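Beta subunit of a putative Aromatic-ring-hydroxylating dioxygenase (Novosphingobium aromaticivorans DSM 12444, PDB 3EBY) is probably the beta subunit of a ring-hydroxylating dioxygenase, an NTF2-like protein thought to assemble with a catalytic alpha subunit that oxidises aromatic rings. Local coordinates at residues Arg123-Asp135 against Ser145-Thr157. Residues are numbered along the deposited sequence; the frame is centred on the assembly and turned at random. Where two conformers were deposited one is given.
Sequences RIYNAGKYVDRFD and SRTCIYDTLRIAT
Arg146 takes hold of the Asp132 carboxylate side-on with two nitrogens, NE reaching OD1 at 2.8 Å and NH2 reaching OD2 at 2.8 Å. Both bonds are nearly straight and lie in the guanidinium plane, but the carboxylate is turned 36° against it, so both nitrogens come in from well out of the carboxylate plane, NE still on the syn side of OD1. The salt bridge fixes the rotation of the guanidinium, which lies flat on one face of the Tyr130 ring, planes 8° apart and centres 3.8 Å apart: a cation-pi stack. Cys148 SG comes to the edge of the same ring, 3.7 Å from Tyr130 CE1. Beneath these side chains the backbones pair as an antiparallel ladder from Arg133–Ser145 to Gly128–Tyr150, and on the other sheet face Val131 CG2 touches Ile149 CD1. Beyond Tyr150 one more backbone bond, Asp151 N to Ala127 O, is made before side chains take over: Ala127 N donates to Thr152 OG1 (3.0 Å), and that oxygen also bonds to Thr122 of the second subunit. Tyr125, with CG anti to its backbone N (chi1 171°), extends its ring along the outgoing chain, where OH accepts a bond from Ala156 N (3.0 Å). A water bridges Tyr125 O and Arg154 O. Tyr125 and Asn126 form a classic beta bulge opposite Val113. The hairpin of strands 122-135 and 142-150 lies mid-sheet in an NTF2-like fold, flanked by strands 104-116 and 43-49; from helix 8-28 Asn20 OD1 takes a hydrogen bond from Arg146 NH2 and Tyr23 adds a second cation-pi contact.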
ATOM      1  N   ARG A 123      11.706  -5.635   8.954  1.00 21.98           N
ATOM      2  CA  ARG A 123      10.947  -6.877   8.923  1.00 23.84           C
ATOM      3  C   ARG A 123       9.485  -6.582   8.997  1.00 20.17           C
ATOM      4  O   ARG A 123       9.079  -5.506   9.385  1.00 19.73           O
ATOM      5  CB  ARG A 123      11.299  -7.731  10.133  1.00 25.41           C
ATOM      6  CG  ARG A 123      12.730  -8.160  10.186  1.00 32.65           C
ATOM      7  CD  ARG A 123      13.009  -8.937  11.457  1.00 34.64           C
ATOM      8  NE  ARG A 123      14.407  -9.344  11.522  1.00 38.75           N
ATOM      9  CZ  ARG A 123      15.388  -8.615  12.047  1.00 36.25           C
ATOM     10  NH1 ARG A 123      15.131  -7.458  12.647  1.00 46.84           N
ATOM     11  NH2 ARG A 123      16.630  -9.066  11.997  1.00 43.92           N
ATOM     12  N   ILE A 124       8.677  -7.555   8.610  1.00 18.34           N
ATOM     13  CA  ILE A 124       7.241  -7.451   8.791  1.00 18.02           C
ATOM     14  C   ILE A 124       6.898  -7.707  10.253  1.00 18.05           C
ATOM     15  O   ILE A 124       7.191  -8.791  10.791  1.00 22.34           O
ATOM     16  CB  ILE A 124       6.460  -8.466   7.929  1.00 21.21           C
ATOM     17  CG1 ILE A 124       6.779  -8.277   6.432  1.00 26.38           C
ATOM     18  CG2 ILE A 124       4.979  -8.292   8.211  1.00 19.06           C
ATOM     19  CD1 ILE A 124       6.731  -9.561   5.624  1.00 25.85           C
ATOM     20  N   TYR A 125       6.377  -6.689  10.930  1.00 14.98           N
ATOM     21  CA  TYR A 125       6.048  -6.789  12.353  1.00 14.95           C
ATOM     22  C   TYR A 125       4.634  -7.318  12.603  1.00 14.56           C
ATOM     23  O   TYR A 125       4.439  -8.231  13.434  1.00 17.55           O
ATOM     24  CB  TYR A 125       6.254  -5.439  13.026  1.00 18.46           C
ATOM     25  CG  TYR A 125       5.755  -5.364  14.435  1.00 17.82           C
ATOM     26  CD1 TYR A 125       6.276  -6.181  15.421  1.00 23.58           C
ATOM     27  CD2 TYR A 125       4.723  -4.523  14.768  1.00 20.99           C
ATOM     28  CE1 TYR A 125       5.797  -6.128  16.719  1.00 24.46           C
ATOM     29  CE2 TYR A 125       4.207  -4.488  16.046  1.00 21.52           C
ATOM     30  CZ  TYR A 125       4.773  -5.269  17.029  1.00 19.97           C
ATOM     31  OH  TYR A 125       4.275  -5.193  18.313  1.00 23.17           O
ATOM     32  N   ASN A 126       3.645  -6.722  11.922  1.00 16.44           N
ATOM     33  CA  ASN A 126       2.246  -7.114  12.101  1.00 15.02           C
ATOM     34  C   ASN A 126       1.466  -6.836  10.830  1.00 17.58           C
ATOM     35  O   ASN A 126       1.480  -5.690  10.335  1.00 16.74           O
ATOM     36  CB  ASN A 126       1.634  -6.342  13.293  1.00 12.58           C
ATOM     37  CG  ASN A 126       0.265  -6.808  13.651  1.00 20.24           C
ATOM     38  OD1 ASN A 126      -0.720  -6.306  13.118  1.00 18.82           O
ATOM     39  ND2 ASN A 126       0.180  -7.844  14.511  1.00 18.85           N
ATOM     40  N   ALA A 127       0.893  -7.891  10.244  1.00 15.84           N
ATOM     41  CA  ALA A 127      -0.022  -7.776   9.090  1.00 14.79           C
ATOM     42  C   ALA A 127      -1.435  -8.148   9.504  1.00 13.41           C
ATOM     43  O   ALA A 127      -1.637  -9.114  10.263  1.00 15.43           O
ATOM     44  CB  ALA A 127       0.451  -8.699   7.913  1.00 15.71           C
ATOM     45  N   GLY A 128      -2.428  -7.445   8.955  1.00 14.40           N
ATOM     46  CA  GLY A 128      -3.834  -7.689   9.334  1.00 15.00           C
ATOM     47  C   GLY A 128      -4.804  -6.860   8.528  1.00 18.05           C
ATOM     48  O   GLY A 128      -4.450  -6.361   7.462  1.00 16.58           O
ATOM     49  N   LYS A 129      -6.012  -6.674   9.058  1.00 16.74           N
ATOM     50  CA  LYS A 129      -6.934  -5.725   8.514  1.00 16.25           C
ATOM     51  C   LYS A 129      -7.650  -4.982   9.634  1.00 15.65           C
ATOM     52  O   LYS A 129      -7.829  -5.530  10.742  1.00 15.57           O
ATOM     53  CB  LYS A 129      -7.950  -6.376   7.586  1.00 15.98           C
ATOM     54  CG  LYS A 129      -8.953  -7.260   8.261  1.00 17.58           C
ATOM     55  CD  LYS A 129     -10.076  -7.622   7.299  1.00 18.75           C
ATOM     56  CE  LYS A 129     -11.005  -8.646   7.902  1.00 20.16           C
ATOM     57  NZ  LYS A 129     -12.219  -8.888   7.010  1.00 16.05           N
ATOM     58  N   TYR A 130      -7.857  -3.696   9.405  1.00 14.81           N
ATOM     59  CA  TYR A 130      -8.741  -2.888  10.271  1.00 11.97           C
ATOM     60  C   TYR A 130     -10.201  -3.173   9.933  1.00 14.23           C
ATOM     61  O   TYR A 130     -10.582  -3.159   8.759  1.00 14.64           O
ATOM     62  CB  TYR A 130      -8.470  -1.383  10.088  1.00 16.77           C
ATOM     63  CG  TYR A 130      -7.054  -0.927  10.358  1.00 17.74           C
ATOM     64  CD1 TYR A 130      -6.445  -1.152  11.600  1.00 15.77           C
ATOM     65  CD2 TYR A 130      -6.326  -0.238   9.387  1.00 18.90           C
ATOM     66  CE1 TYR A 130      -5.173  -0.619  11.901  1.00 17.75           C
ATOM     67  CE2 TYR A 130      -5.018   0.245   9.642  1.00 17.33           C
ATOM     68  CZ  TYR A 130      -4.469   0.110  10.905  1.00 15.28           C
ATOM     69  OH  TYR A 130      -3.166   0.571  11.133  1.00 15.61           O
ATOM     70  N   VAL A 131     -10.999  -3.399  10.964  1.00 14.71           N
ATOM     71  CA  VAL A 131     -12.472  -3.494  10.856  1.00 15.18           C
ATOM     72  C   VAL A 131     -13.049  -2.375  11.718  1.00 15.71           C
ATOM     73  O   VAL A 131     -12.914  -2.382  12.961  1.00 14.62           O
ATOM     74  CB  VAL A 131     -12.983  -4.857  11.323  1.00 17.03           C
ATOM     75  CG1 VAL A 131     -14.510  -4.919  11.260  1.00 17.60           C
ATOM     76  CG2 VAL A 131     -12.353  -5.980  10.454  1.00 18.60           C
ATOM     77  N   ASP A 132     -13.649  -1.393  11.056  1.00 16.38           N
ATOM     78  CA  ASP A 132     -13.936  -0.111  11.673  1.00 16.62           C
ATOM     79  C   ASP A 132     -15.417   0.283  11.652  1.00 15.93           C
ATOM     80  O   ASP A 132     -16.174  -0.070  10.719  1.00 13.10           O
ATOM     81  CB  ASP A 132     -13.160   1.004  10.951  1.00 16.11           C
ATOM     82  CG  ASP A 132     -11.670   0.797  10.968  1.00 17.21           C
ATOM     83  OD1 ASP A 132     -11.127   0.399  12.025  1.00 15.29           O
ATOM     84  OD2 ASP A 132     -11.025   1.095   9.923  1.00 15.90           O
ATOM     85  N   ARG A 133     -15.786   1.070  12.659  1.00 16.28           N
ATOM     86  CA  ARG A 133     -17.019   1.856  12.658  1.00 14.50           C
ATOM     87  C   ARG A 133     -16.621   3.310  12.852  1.00 18.27           C
ATOM     88  O   ARG A 133     -15.985   3.662  13.862  1.00 16.92           O
ATOM     89  CB  ARG A 133     -17.955   1.431  13.794  1.00 18.27           C
ATOM     90  CG  ARG A 133     -18.372  -0.016  13.716  1.00 22.83           C
ATOM     91  CD  ARG A 133     -19.537  -0.342  14.648  1.00 27.76           C
ATOM     92  NE  ARG A 133     -19.145  -0.412  16.054  1.00 44.30           N
ATOM     93  CZ  ARG A 133     -19.722   0.267  17.048  1.00 49.57           C
ATOM     94  NH1 ARG A 133     -20.763   1.076  16.818  1.00 55.88           N
ATOM     95  NH2 ARG A 133     -19.287   0.098  18.297  1.00 42.29           N
ATOM     96  N   PHE A 134     -16.872   4.101  11.815  1.00 15.70           N
ATOM     97  CA  PHE A 134     -16.582   5.526  11.790  1.00 12.81           C
ATOM     98  C   PHE A 134     -17.830   6.369  12.092  1.00 14.34           C
ATOM     99  O   PHE A 134     -18.926   6.098  11.584  1.00 17.07           O
ATOM    100  CB  PHE A 134     -16.051   5.936  10.411  1.00 14.09           C
ATOM    101  CG  PHE A 134     -14.650   5.536  10.159  1.00 15.86           C
ATOM    102  CD1 PHE A 134     -13.604   6.367  10.551  1.00 22.81           C
ATOM    103  CD2 PHE A 134     -14.357   4.371   9.481  1.00 13.05           C
ATOM    104  CE1 PHE A 134     -12.294   6.010  10.325  1.00 18.50           C
ATOM    105  CE2 PHE A 134     -13.028   4.031   9.218  1.00 15.39           C
ATOM    106  CZ  PHE A 134     -12.006   4.866   9.659  1.00 17.51           C
ATOM    107  N   ASP A 135     -17.616   7.443  12.830  1.00 18.31           N
ATOM    108  CA  ASP A 135     -18.626   8.461  13.079  1.00 18.41           C
ATOM    109  C   ASP A 135     -18.265   9.676  12.196  1.00 22.18           C
ATOM    110  O   ASP A 135     -17.230  10.325  12.416  1.00 19.50           O
ATOM    111  CB  ASP A 135     -18.581   8.835  14.556  1.00 18.80           C
ATOM    112  CG  ASP A 135     -19.556   9.948  14.927  1.00 22.43           C
ATOM    113  OD1 ASP A 135     -20.262  10.482  14.035  1.00 20.67           O
ATOM    114  OD2 ASP A 135     -19.682  10.222  16.151  1.00 20.06           O
ATOM    115  N   SER A 145     -15.197   2.579  16.695  0.50 15.26           N
ATOM    116  CA  SER A 145     -14.498   1.342  17.039  0.50 13.86           C
ATOM    117  C   SER A 145     -13.541   0.904  15.948  0.50 15.64           C
ATOM    118  O   SER A 145     -13.832   1.019  14.749  0.50 15.62           O
ATOM    119  CB  SER A 145     -15.485   0.210  17.338  0.50 17.53           C
ATOM    120  OG  SER A 145     -16.190  -0.193  16.178  0.50 15.55           O
ATOM    121  N   ARG A 146     -12.397   0.401  16.381  1.00 15.28           N
ATOM    122  CA  ARG A 146     -11.370  -0.203  15.462  1.00 14.39           C
ATOM    123  C   ARG A 146     -10.880  -1.495  16.070  1.00 16.59           C
ATOM    124  O   ARG A 146     -10.359  -1.528  17.219  1.00 15.44           O
ATOM    125  CB  ARG A 146     -10.212   0.763  15.213  1.00 15.09           C
ATOM    126  CG  ARG A 146      -8.924   0.127  14.611  1.00 16.55           C
ATOM    127  CD  ARG A 146      -8.045   1.155  13.859  1.00 12.22           C
ATOM    128  NE  ARG A 146      -8.649   1.488  12.551  1.00 14.41           N
ATOM    129  CZ  ARG A 146      -8.117   2.319  11.659  1.00 16.06           C
ATOM    130  NH1 ARG A 146      -6.933   2.892  11.879  1.00 18.44           N
ATOM    131  NH2 ARG A 146      -8.715   2.503  10.497  1.00 17.96           N
ATOM    132  N   THR A 147     -11.023  -2.557  15.295  1.00 14.50           N
ATOM    133  CA  THR A 147     -10.493  -3.844  15.636  1.00 16.86           C
ATOM    134  C   THR A 147      -9.406  -4.190  14.605  1.00 16.65           C
ATOM    135  O   THR A 147      -9.654  -4.171  13.415  1.00 15.66           O
ATOM    136  CB  THR A 147     -11.594  -4.932  15.612  1.00 19.27           C
ATOM    137  OG1 THR A 147     -12.619  -4.630  16.577  1.00 18.57           O
ATOM    138  CG2 THR A 147     -10.996  -6.311  15.904  1.00 19.18           C
ATOM    139  N   CYS A 148      -8.194  -4.424  15.095  1.00 16.23           N
ATOM    140  CA  CYS A 148      -7.070  -4.806  14.242  1.00 15.00           C
ATOM    141  C   CYS A 148      -6.960  -6.309  14.287  1.00 17.28           C
ATOM    142  O   CYS A 148      -6.568  -6.886  15.323  1.00 15.02           O
ATOM    143  CB  CYS A 148      -5.766  -4.179  14.773  1.00 15.20           C
ATOM    144  SG  CYS A 148      -5.830  -2.382  15.064  1.00 17.15           S
ATOM    145  N   ILE A 149      -7.460  -6.957  13.234  1.00 14.65           N
ATOM    146  CA  ILE A 149      -7.487  -8.428  13.160  1.00 13.73           C
ATOM    147  C   ILE A 149      -6.196  -8.924  12.464  1.00 14.66           C
ATOM    148  O   ILE A 149      -5.999  -8.686  11.252  1.00 15.93           O
ATOM    149  CB  ILE A 149      -8.740  -8.943  12.367  1.00 14.93           C
ATOM    150  CG1 ILE A 149     -10.041  -8.400  12.972  1.00 17.22           C
ATOM    151  CG2 ILE A 149      -8.738 -10.502  12.333  1.00 15.93           C
ATOM    152  CD1 ILE A 149     -11.312  -8.898  12.286  1.00 19.61           C
ATOM    153  N   TYR A 150      -5.277  -9.517  13.238  1.00 15.12           N
ATOM    154  CA  TYR A 150      -3.912  -9.700  12.758  1.00 16.83           C
ATOM    155  C   TYR A 150      -3.488 -11.160  12.551  1.00 19.63           C
ATOM    156  O   TYR A 150      -4.009 -12.095  13.202  1.00 17.28           O
ATOM    157  CB  TYR A 150      -2.903  -8.954  13.655  1.00 16.95           C
ATOM    158  CG  TYR A 150      -2.700  -9.614  15.028  1.00 15.96           C
ATOM    159  CD1 TYR A 150      -1.742 -10.599  15.208  1.00 17.91           C
ATOM    160  CD2 TYR A 150      -3.482  -9.251  16.123  1.00 16.56           C
ATOM    161  CE1 TYR A 150      -1.558 -11.204  16.457  1.00 18.84           C
ATOM    162  CE2 TYR A 150      -3.297  -9.857  17.383  1.00 17.42           C
ATOM    163  CZ  TYR A 150      -2.364 -10.845  17.524  1.00 20.64           C
ATOM    164  OH  TYR A 150      -2.172 -11.434  18.773  1.00 18.91           O
ATOM    165  N   ASP A 151      -2.564 -11.333  11.614  1.00 19.49           N
ATOM    166  CA  ASP A 151      -2.084 -12.645  11.197  1.00 18.75           C
ATOM    167  C   ASP A 151      -0.797 -13.065  11.935  1.00 19.84           C
ATOM    168  O   ASP A 151      -0.660 -14.211  12.325  1.00 21.08           O
ATOM    169  CB  ASP A 151      -1.829 -12.637   9.672  1.00 16.66           C
ATOM    170  CG  ASP A 151      -3.089 -12.435   8.877  1.00 19.86           C
ATOM    171  OD1 ASP A 151      -4.187 -12.640   9.463  1.00 24.10           O
ATOM    172  OD2 ASP A 151      -2.979 -12.006   7.703  1.00 28.86           O
ATOM    173  N   THR A 152       0.099 -12.105  12.151  1.00 19.35           N
ATOM    174  CA  THR A 152       1.465 -12.350  12.623  1.00 20.34           C
ATOM    175  C   THR A 152       1.476 -12.737  14.110  1.00 25.99           C
ATOM    176  O   THR A 152       0.978 -11.990  14.946  1.00 27.40           O
ATOM    177  CB  THR A 152       2.329 -11.101  12.417  1.00 19.67           C
ATOM    178  OG1 THR A 152       2.063 -10.539  11.110  1.00 17.56           O
ATOM    179  CG2 THR A 152       3.840 -11.425  12.555  1.00 22.18           C
ATOM    180  N   LEU A 153       2.104 -13.869  14.425  1.00 20.20           N
ATOM    181  CA  LEU A 153       2.017 -14.482  15.785  1.00 22.26           C
ATOM    182  C   LEU A 153       2.665 -13.622  16.868  1.00 23.63           C
ATOM    183  O   LEU A 153       2.054 -13.322  17.907  1.00 25.29           O
ATOM    184  CB  LEU A 153       2.710 -15.858  15.777  1.00 23.57           C
ATOM    185  CG  LEU A 153       2.819 -16.627  17.112  1.00 23.15           C
ATOM    186  CD1 LEU A 153       1.452 -16.819  17.752  1.00 21.35           C
ATOM    187  CD2 LEU A 153       3.508 -17.974  16.897  1.00 21.04           C
ATOM    188  N   ARG A 154       3.930 -13.283  16.653  1.00 21.35           N
ATOM    189  CA  ARG A 154       4.677 -12.558  17.652  1.00 24.61           C
ATOM    190  C   ARG A 154       4.276 -11.106  17.558  1.00 24.14           C
ATOM    191  O   ARG A 154       4.054 -10.596  16.473  1.00 30.01           O
ATOM    192  CB  ARG A 154       6.173 -12.745  17.450  1.00 21.53           C
ATOM    193  CG  ARG A 154       6.676 -14.160  17.801  1.00 26.21           C
ATOM    194  CD  ARG A 154       6.843 -14.369  19.349  1.00 35.83           C
ATOM    195  NE  ARG A 154       5.582 -14.730  20.020  1.00 32.57           N
ATOM    196  CZ  ARG A 154       5.111 -15.974  20.136  1.00 36.35           C
ATOM    197  NH1 ARG A 154       5.805 -17.006  19.669  1.00 30.18           N
ATOM    198  NH2 ARG A 154       3.943 -16.189  20.740  1.00 38.58           N
ATOM    199  N   ILE A 155       3.916 -10.551  18.699  1.00 22.60           N
ATOM    200  CA  ILE A 155       3.527  -9.168  18.788  1.00 21.15           C
ATOM    201  C   ILE A 155       4.020  -8.712  20.157  1.00 20.46           C
ATOM    202  O   ILE A 155       4.123  -9.536  21.087  1.00 17.61           O
ATOM    203  CB  ILE A 155       1.993  -9.015  18.649  1.00 20.75           C
ATOM    204  CG1 ILE A 155       1.577  -7.545  18.519  1.00 21.57           C
ATOM    205  CG2 ILE A 155       1.260  -9.681  19.823  1.00 19.63           C
ATOM    206  CD1 ILE A 155       0.120  -7.369  18.181  1.00 22.02           C
ATOM    207  N   ALA A 156       4.391  -7.437  20.266  1.00 18.27           N
ATOM    208  CA  ALA A 156       4.892  -6.908  21.546  1.00 18.71           C
ATOM    209  C   ALA A 156       3.824  -7.045  22.620  1.00 15.52           C
ATOM    210  O   ALA A 156       2.658  -6.698  22.391  1.00 19.49           O
ATOM    211  CB  ALA A 156       5.278  -5.452  21.403  1.00 18.30           C
ATOM    212  N   THR A 157       4.235  -7.452  23.819  1.00 16.70           N
ATOM    213  CA  THR A 157       3.317  -7.513  24.947  1.00 16.05           C
ATOM    214  C   THR A 157       3.714  -6.582  26.098  1.00 20.38           C
ATOM    215  O   THR A 157       2.950  -6.434  27.066  1.00 18.80           O
ATOM    216  CB  THR A 157       3.158  -8.948  25.487  1.00 18.68           C
ATOM    217  OG1 THR A 157       4.415  -9.427  26.007  1.00 19.96           O
ATOM    218  CG2 THR A 157       2.651  -9.886  24.378  1.00 17.86           C
TER
HETATM  219  O   HOH W   1       6.258  -9.668  14.845  1.00 20.61           O
HETATM  220  O   HOH W   2       2.606  -8.940  15.393  1.00 22.00           O
HETATM  221  O   HOH W   3     -14.698  -2.380  14.968  1.00 22.45           O